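Side-chain contacts in CSP3 (Bacillus subtilis, PDB 5FIG), which probably stores Cu(I) in the bacterial cytosol, in cysteine-rich four-helix bundles assembled as a tetramer, and so protects the cell against copper toxicity: residues I9-D14 with C96-E101; I13-A18 with R43-I48; K54-D59 with E65-C70. All blocks are in the same frame, centred on the assembly; numbering follows the deposited sequence.

Contact 1: residues I9-D14 with C96-E101; sequences IEACID and CFTCAE
Two thiols, those of Cys12 and Cys99, meet at the inner margin of this contact, with Cys12 SG 3.6 Å from Cys99 SG. That is ordinary van der Waals range and far longer than a disulfide. The two sulfurs get there by different rotamers. Cys99 SG is swung anti to its own nitrogen (chi1 -174°) and leans across onto the facing backbone, coming within 3.7 Å of Cys12 CA. Cys12 carries its sulfur beside its own nitrogen instead (chi1 -71°), where it lies near enough for Cys99 SG to reach it. Next to the thiols, the methyl of Ala11 points toward the opposing helix and rests over its backbone, with Ala11 CB 4.1 Å from Cys99 CA. The carbonyl of Ala11 lies against the neighbouring methylene, Ala11 O to Cys99 CB being 3.9 Å.

Small residues of this kind let helices 6-27 and 89-107, the first and last of the four-helix bundle, come close: their short segments run nearly antiparallel, at 152°, with axes 8.6 Å apart. Thiols directed into a bundle interior are consistent with a protein that takes up Cu(I), here seen in its metal-free form.

Further out, the solvent side is edged by Thr98, whose CG2 stands 4.4 Å from Ala11 CB. A hydrogen bond from Thr98 OG1 to Lys94 O keeps the hydroxyl turned back along its own helix and presents the methyl to Ala11. Gln102, three residues on from Cys99, also packs on Ala11. Val53 and Cys103 also pack on Cys12, while Cys74 of helix 63-81 adjoins Cys99, adding a further thiol to the interior.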
# COMPACT_ATOMS: atom_id res chain seq x y z
N ILE B 9 -14.86 -7.24 4.80
CA ILE B 9 -13.43 -7.43 5.09
C ILE B 9 -12.98 -8.82 4.70
O ILE B 9 -11.96 -8.99 4.06
CB ILE B 9 -13.08 -7.07 6.54
CG1 ILE B 9 -13.19 -5.55 6.73
CG2 ILE B 9 -11.67 -7.55 6.92
CD1 ILE B 9 -13.30 -5.10 8.18
N GLU B 10 -13.70 -9.82 5.14
CA GLU B 10 -13.34 -11.18 4.79
C GLU B 10 -13.31 -11.44 3.32
O GLU B 10 -12.45 -12.16 2.85
CB GLU B 10 -14.32 -12.15 5.42
CG GLU B 10 -13.93 -13.62 5.45
CD GLU B 10 -12.68 -13.90 6.24
OE1 GLU B 10 -12.13 -12.96 6.88
OE2 GLU B 10 -12.27 -15.07 6.32
N ALA B 11 -14.32 -10.95 2.62
CA ALA B 11 -14.33 -11.09 1.15
C ALA B 11 -13.17 -10.40 0.47
O ALA B 11 -12.59 -10.94 -0.48
CB ALA B 11 -15.62 -10.61 0.58
N CYS B 12 -12.79 -9.22 0.96
CA CYS B 12 -11.63 -8.51 0.43
C CYS B 12 -10.33 -9.28 0.71
O CYS B 12 -9.45 -9.41 -0.17
CB CYS B 12 -11.49 -7.10 1.04
SG CYS B 12 -12.74 -5.95 0.46
N ILE B 13 -10.21 -9.81 1.91
CA ILE B 13 -9.00 -10.61 2.28
C ILE B 13 -8.92 -11.85 1.35
O ILE B 13 -7.87 -12.22 0.87
CB ILE B 13 -9.04 -10.98 3.77
CG1 ILE B 13 -8.82 -9.72 4.62
CG2 ILE B 13 -8.02 -12.07 4.09
CD1 ILE B 13 -9.17 -9.88 6.06
N ASP B 14 -10.07 -12.53 1.15
CA ASP B 14 -10.10 -13.69 0.27
C ASP B 14 -9.76 -13.35 -1.17
O ASP B 14 -9.17 -14.15 -1.91
CB ASP B 14 -11.49 -14.40 0.35
CG ASP B 14 -11.75 -15.08 1.68
OD1 ASP B 14 -10.84 -15.27 2.47
OD2 ASP B 14 -12.90 -15.45 2.00
N CYS B 96 -13.31 -12.51 -6.90
CA CYS B 96 -13.50 -11.12 -7.32
C CYS B 96 -14.97 -10.72 -7.35
O CYS B 96 -15.34 -9.65 -6.88
CB CYS B 96 -12.86 -10.88 -8.69
SG CYS B 96 -11.09 -10.76 -8.69
N PHE B 97 -15.79 -11.57 -7.91
CA PHE B 97 -17.20 -11.23 -8.00
C PHE B 97 -17.87 -11.20 -6.63
O PHE B 97 -18.72 -10.36 -6.38
CB PHE B 97 -17.90 -12.14 -8.99
CG PHE B 97 -17.45 -11.95 -10.42
CD1 PHE B 97 -17.48 -10.71 -11.03
CD2 PHE B 97 -17.10 -13.07 -11.20
CE1 PHE B 97 -17.10 -10.56 -12.37
CE2 PHE B 97 -16.71 -12.92 -12.53
CZ PHE B 97 -16.70 -11.67 -13.11
N THR B 98 -17.46 -12.11 -5.75
CA THR B 98 -17.97 -12.08 -4.40
C THR B 98 -17.60 -10.80 -3.69
O THR B 98 -18.39 -10.23 -2.96
CB THR B 98 -17.44 -13.33 -3.63
OG1 THR B 98 -18.04 -14.47 -4.23
CG2 THR B 98 -17.79 -13.24 -2.15
N CYS B 99 -16.34 -10.42 -3.84
CA CYS B 99 -15.86 -9.22 -3.22
C CYS B 99 -16.60 -7.99 -3.79
O CYS B 99 -17.01 -7.14 -3.01
CB CYS B 99 -14.37 -9.10 -3.41
SG CYS B 99 -13.68 -7.72 -2.51
N ALA B 100 -16.81 -7.94 -5.09
CA ALA B 100 -17.54 -6.82 -5.67
C ALA B 100 -18.93 -6.66 -5.12
O ALA B 100 -19.32 -5.58 -4.74
CB ALA B 100 -17.60 -6.95 -7.17
N GLU B 101 -19.66 -7.78 -4.97
CA GLU B 101 -20.94 -7.71 -4.38
C GLU B 101 -20.97 -7.27 -2.93
O GLU B 101 -21.77 -6.45 -2.54
CB GLU B 101 -21.62 -9.07 -4.56
CG GLU B 101 -23.02 -9.11 -3.99
CD GLU B 101 -24.10 -8.62 -4.98
OE1 GLU B 101 -23.88 -8.12 -6.09
OE2 GLU B 101 -25.24 -8.66 -4.61

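Contact 2: residues I13-A18 with R43-I48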
# COMPACT_ATOMS: atom_id res chain seq x y z
N ILE B 13 -10.21 -9.81 1.91
CA ILE B 13 -9.00 -10.61 2.28
C ILE B 13 -8.92 -11.85 1.35
O ILE B 13 -7.87 -12.22 0.87
CB ILE B 13 -9.04 -10.98 3.77
CG1 ILE B 13 -8.82 -9.72 4.62
CG2 ILE B 13 -8.02 -12.07 4.09
CD1 ILE B 13 -9.17 -9.88 6.06
N ASP B 14 -10.07 -12.53 1.15
CA ASP B 14 -10.10 -13.69 0.27
C ASP B 14 -9.76 -13.35 -1.17
O ASP B 14 -9.17 -14.15 -1.91
CB ASP B 14 -11.49 -14.40 0.35
CG ASP B 14 -11.75 -15.08 1.68
OD1 ASP B 14 -10.84 -15.27 2.47
OD2 ASP B 14 -12.90 -15.45 2.00
N CYS B 15 -10.21 -12.18 -1.62
CA CYS B 15 -9.96 -11.75 -2.97
C CYS B 15 -8.45 -11.45 -3.15
O CYS B 15 -7.86 -11.78 -4.16
CB CYS B 15 -10.85 -10.58 -3.30
SG CYS B 15 -10.72 -10.06 -5.01
N MET B 16 -7.87 -10.76 -2.19
CA MET B 16 -6.42 -10.50 -2.18
C MET B 16 -5.65 -11.77 -2.31
O MET B 16 -4.72 -11.85 -3.10
CB MET B 16 -6.02 -9.80 -0.91
CG MET B 16 -4.74 -9.07 -0.82
SD MET B 16 -4.63 -8.59 0.92
CE MET B 16 -2.87 -8.35 0.96
N LYS B 17 -6.01 -12.75 -1.50
CA LYS B 17 -5.34 -14.02 -1.56
C LYS B 17 -5.43 -14.59 -2.97
O LYS B 17 -4.47 -15.07 -3.52
CB LYS B 17 -5.98 -14.99 -0.55
CG LYS B 17 -5.39 -16.37 -0.54
CD LYS B 17 -6.05 -17.24 0.52
CE LYS B 17 -5.42 -18.62 0.48
NZ LYS B 17 -6.08 -19.62 1.36
N ALA B 18 -6.64 -14.65 -3.50
CA ALA B 18 -6.83 -15.27 -4.82
C ALA B 18 -6.11 -14.55 -5.95
O ALA B 18 -5.52 -15.17 -6.82
CB ALA B 18 -8.34 -15.37 -5.13
N ARG B 43 -2.71 -7.48 -9.83
CA ARG B 43 -1.94 -6.55 -9.00
C ARG B 43 -2.81 -5.40 -8.49
O ARG B 43 -2.84 -5.10 -7.29
CB ARG B 43 -0.73 -6.01 -9.76
CG ARG B 43 0.04 -4.95 -9.01
CD ARG B 43 1.10 -4.31 -9.84
NE ARG B 43 1.90 -3.37 -9.07
CZ ARG B 43 2.83 -2.57 -9.58
NH1 ARG B 43 3.15 -2.62 -10.87
NH2 ARG B 43 3.47 -1.76 -8.77
N GLU B 44 -3.58 -4.79 -9.41
CA GLU B 44 -4.42 -3.67 -9.04
C GLU B 44 -5.49 -4.05 -8.04
O GLU B 44 -5.81 -3.30 -7.08
CB GLU B 44 -5.05 -3.07 -10.36
CG GLU B 44 -4.01 -2.36 -11.17
CD GLU B 44 -4.68 -1.47 -12.20
OE1 GLU B 44 -5.78 -0.97 -11.93
OE2 GLU B 44 -4.13 -1.33 -13.31
N CYS B 45 -6.08 -5.24 -8.25
CA CYS B 45 -7.22 -5.68 -7.43
C CYS B 45 -6.75 -6.08 -6.03
O CYS B 45 -7.31 -5.61 -5.03
CB CYS B 45 -7.89 -6.83 -8.12
SG CYS B 45 -9.39 -7.35 -7.27
N ALA B 46 -5.64 -6.79 -5.96
CA ALA B 46 -5.05 -7.12 -4.62
C ALA B 46 -4.71 -5.86 -3.83
O ALA B 46 -4.98 -5.74 -2.61
CB ALA B 46 -3.80 -7.93 -4.78
N ASP B 47 -4.16 -4.86 -4.52
CA ASP B 47 -3.81 -3.60 -3.86
C ASP B 47 -5.02 -2.83 -3.34
O ASP B 47 -5.02 -2.30 -2.21
CB ASP B 47 -2.94 -2.71 -4.78
CG ASP B 47 -1.54 -3.30 -5.07
OD1 ASP B 47 -1.09 -4.32 -4.48
OD2 ASP B 47 -0.82 -2.66 -5.87
N ILE B 48 -6.06 -2.71 -4.16
CA ILE B 48 -7.24 -1.97 -3.72
C ILE B 48 -7.99 -2.71 -2.63
O ILE B 48 -8.63 -2.08 -1.79
CB ILE B 48 -8.19 -1.58 -4.90
CG1 ILE B 48 -9.27 -0.56 -4.52
CG2 ILE B 48 -8.94 -2.76 -5.48
CD1 ILE B 48 -8.73 0.82 -4.21
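Met16 and Ala46 bring the first two helices of the four-helix bundle, 6-27 and 36-57, remarkably close: Met16 CA lies only 4.4 Å from Ala46 CA. The segments run in roughly opposite senses, and the small side chain of Ala46 is consistent with so close an approach. From Met16 CB, which leaves its helix neither straight at the partner nor away from it, the chain is set by CG lying anti to the backbone nitrogen (chi1 -161°). CG is the atom that does the touching. It sits 3.8 Å from Ala46 O and 4.2 Å from Ala46 CB, so that one methylene meets both the carbonyl oxygen and the methyl of the same residue. Beyond CG the chain is extended, and the sulfur and terminal methyl lead away from Ala46. The residue is modelled in two conformers, so its outer part should be read with some reserve; it also packs on Val53 of the second subunit, which places this side of the contact at a subunit interface.

Charged neighbours tie the outer face of helix 36-57 into the tetramer. Asp47 OD1 makes a salt bridge to Lys54 NZ of the second subunit, and Arg43 forms a cation-pi contact with Phe23 of the third subunit.

The inward face is one of thiols, as suits a bundle thought to hold Cu(I) in its interior. Both cysteines direct their sulfurs anti to the backbone nitrogen, Cys15 at -175° and Cys45 at -174°, and Cys15 SG stops 3.8 Å from Cys45 SG, unbonded.

Contact 3: residues K54-D59 with E65-C70; sequences KAMQTD and EICALC
Ala55 and Met56, which touch Ile66 and Cys67 across the contact, hang from a helix end whose instructive flat group is the peptide carbonyl of Lys54. Its oxygen takes two bonds from one residue, and they arrive on opposite faces of the carbonyl plane. Thr58 N reaches Lys54 O at 2.9 Å, the usual helical bond, while the hydroxyl Thr58 OG1 donates to Lys54 O at 2.8 Å. The hydroxyl stands 32° out of the plane and bends from the C=O direction. Two grips on one oxygen fix Thr58 against the last turn just where the helix ends. Asp59, with positive phi, is the C-prime residue of a Schellman motif: Ser60 N bonds back to Ala55 O, and Asp59 N more weakly to Met56 O at 3.4 Å.

The contact itself is apolar. Ala55 CB faces the far end of the isoleucine, 3.9 Å from Ile66 CD1. Met56 folds round the thiol. With its CG beside the backbone nitrogen (chi1 -67°), the chain carries Met56 SD to 4.0 Å from Cys67 SG. A turn about the CG-SD bond (chi3 -89°) then keeps Met56 CE within 4.2 Å of Cys67 SG. The thiol is thereby flanked by a thioether in the metal-free protein.

The consecutive helices 36-57 and 63-81 form a helical hairpin, joined here near one end of the four-helix bundle. Helix 6-27 closes over Met56 through Cys8, helix 89-107 lays Met106 on Cys67, and Gln57 OE1 of the hairpin accepts a hydrogen bond from Asn20 ND2 of the second subunit.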
# COMPACT_ATOMS: atom_id res chain seq x y z
N LYS B 54 -8.18 -1.65 5.02
CA LYS B 54 -7.70 -0.60 5.91
C LYS B 54 -8.77 0.46 6.16
O LYS B 54 -8.92 0.92 7.29
CB LYS B 54 -6.43 -0.00 5.32
CG LYS B 54 -5.78 1.00 6.21
CD LYS B 54 -4.68 1.78 5.54
CE LYS B 54 -3.85 1.02 4.51
NZ LYS B 54 -2.63 1.79 4.16
N ALA B 55 -9.45 0.91 5.09
CA ALA B 55 -10.47 1.92 5.21
C ALA B 55 -11.61 1.50 6.13
O ALA B 55 -12.03 2.25 7.01
CB ALA B 55 -11.05 2.28 3.85
N MET B 56 -12.04 0.25 5.97
CA MET B 56 -13.08 -0.27 6.86
C MET B 56 -12.63 -0.42 8.30
O MET B 56 -13.37 -0.06 9.26
CB MET B 56 -13.63 -1.59 6.35
CG MET B 56 -14.39 -1.43 5.07
SD MET B 56 -15.09 -3.00 4.45
CE MET B 56 -13.78 -3.63 3.45
N GLN B 57 -11.41 -0.89 8.50
CA GLN B 57 -10.92 -1.10 9.85
C GLN B 57 -10.63 0.19 10.61
O GLN B 57 -10.65 0.19 11.83
CB GLN B 57 -9.67 -1.98 9.82
CG GLN B 57 -9.97 -3.44 9.39
CD GLN B 57 -8.72 -4.32 9.34
OE1 GLN B 57 -7.60 -3.86 9.18
NE2 GLN B 57 -8.94 -5.63 9.43
N THR B 58 -10.28 1.24 9.88
CA THR B 58 -9.97 2.50 10.49
C THR B 58 -11.14 3.47 10.48
O THR B 58 -10.98 4.60 10.93
CB THR B 58 -8.77 3.20 9.80
OG1 THR B 58 -9.11 3.47 8.42
CG2 THR B 58 -7.49 2.38 9.89
N ASP B 59 -12.32 3.03 10.03
CA ASP B 59 -13.51 3.88 9.95
C ASP B 59 -13.23 5.18 9.17
O ASP B 59 -13.54 6.29 9.58
CB ASP B 59 -14.06 4.20 11.34
CG ASP B 59 -14.61 2.98 12.08
OD1 ASP B 59 -14.89 1.96 11.42
OD2 ASP B 59 -14.77 3.03 13.31
N GLU B 65 -16.72 5.25 -0.55
CA GLU B 65 -16.16 5.53 -1.87
C GLU B 65 -15.03 4.58 -2.25
O GLU B 65 -14.95 4.13 -3.39
CB GLU B 65 -15.79 7.03 -1.93
CG GLU B 65 -17.05 7.93 -1.77
CD GLU B 65 -17.42 8.31 -0.32
OE1 GLU B 65 -16.94 7.73 0.69
OE2 GLU B 65 -18.26 9.27 -0.19
N ILE B 66 -14.15 4.27 -1.30
CA ILE B 66 -13.11 3.28 -1.48
C ILE B 66 -13.70 1.88 -1.79
O ILE B 66 -13.28 1.19 -2.74
CB ILE B 66 -12.11 3.25 -0.31
CG1 ILE B 66 -11.32 4.56 -0.30
CG2 ILE B 66 -11.18 2.00 -0.40
CD1 ILE B 66 -10.54 4.80 0.98
N CYS B 67 -14.70 1.48 -1.01
CA CYS B 67 -15.41 0.22 -1.30
C CYS B 67 -16.06 0.22 -2.70
O CYS B 67 -15.99 -0.80 -3.42
CB CYS B 67 -16.46 -0.09 -0.24
SG CYS B 67 -15.76 -0.69 1.25
N ALA B 68 -16.65 1.33 -3.12
CA ALA B 68 -17.22 1.40 -4.47
C ALA B 68 -16.11 1.21 -5.54
O ALA B 68 -16.31 0.51 -6.54
CB ALA B 68 -17.97 2.70 -4.68
N LEU B 69 -14.95 1.85 -5.33
CA LEU B 69 -13.82 1.67 -6.25
C LEU B 69 -13.33 0.24 -6.28
O LEU B 69 -13.07 -0.33 -7.35
CB LEU B 69 -12.63 2.63 -5.89
CG LEU B 69 -11.35 2.44 -6.67
CD1 LEU B 69 -11.58 2.68 -8.15
CD2 LEU B 69 -10.30 3.41 -6.13
N CYS B 70 -13.22 -0.36 -5.10
CA CYS B 70 -12.82 -1.72 -4.98
C CYS B 70 -13.77 -2.62 -5.78
O CYS B 70 -13.30 -3.55 -6.46
CB CYS B 70 -12.72 -2.13 -3.51
SG CYS B 70 -12.04 -3.78 -3.22

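Contacts 1 and 2 share helix 6-27, and their centres lie 9 Å apart. Thiols bridge them in the bundle interior, Cys96 SG standing 3.8 Å from Cys15 SG and 4.1 Å from Cys45 SG, a cluster that could plausibly hold Cu(I). Contact 3 is farther along the bundle, its centre about 12 Å from that of contact 1 and 13 Å from that of contact 2. Met56 CE ties it to contact 1 by lying 3.9 Å from Cys12 SG, whereas Ile48 CD1, 3.6 Å from Leu69 CD2, links contacts 2 and 3. Between them the three join all four helices.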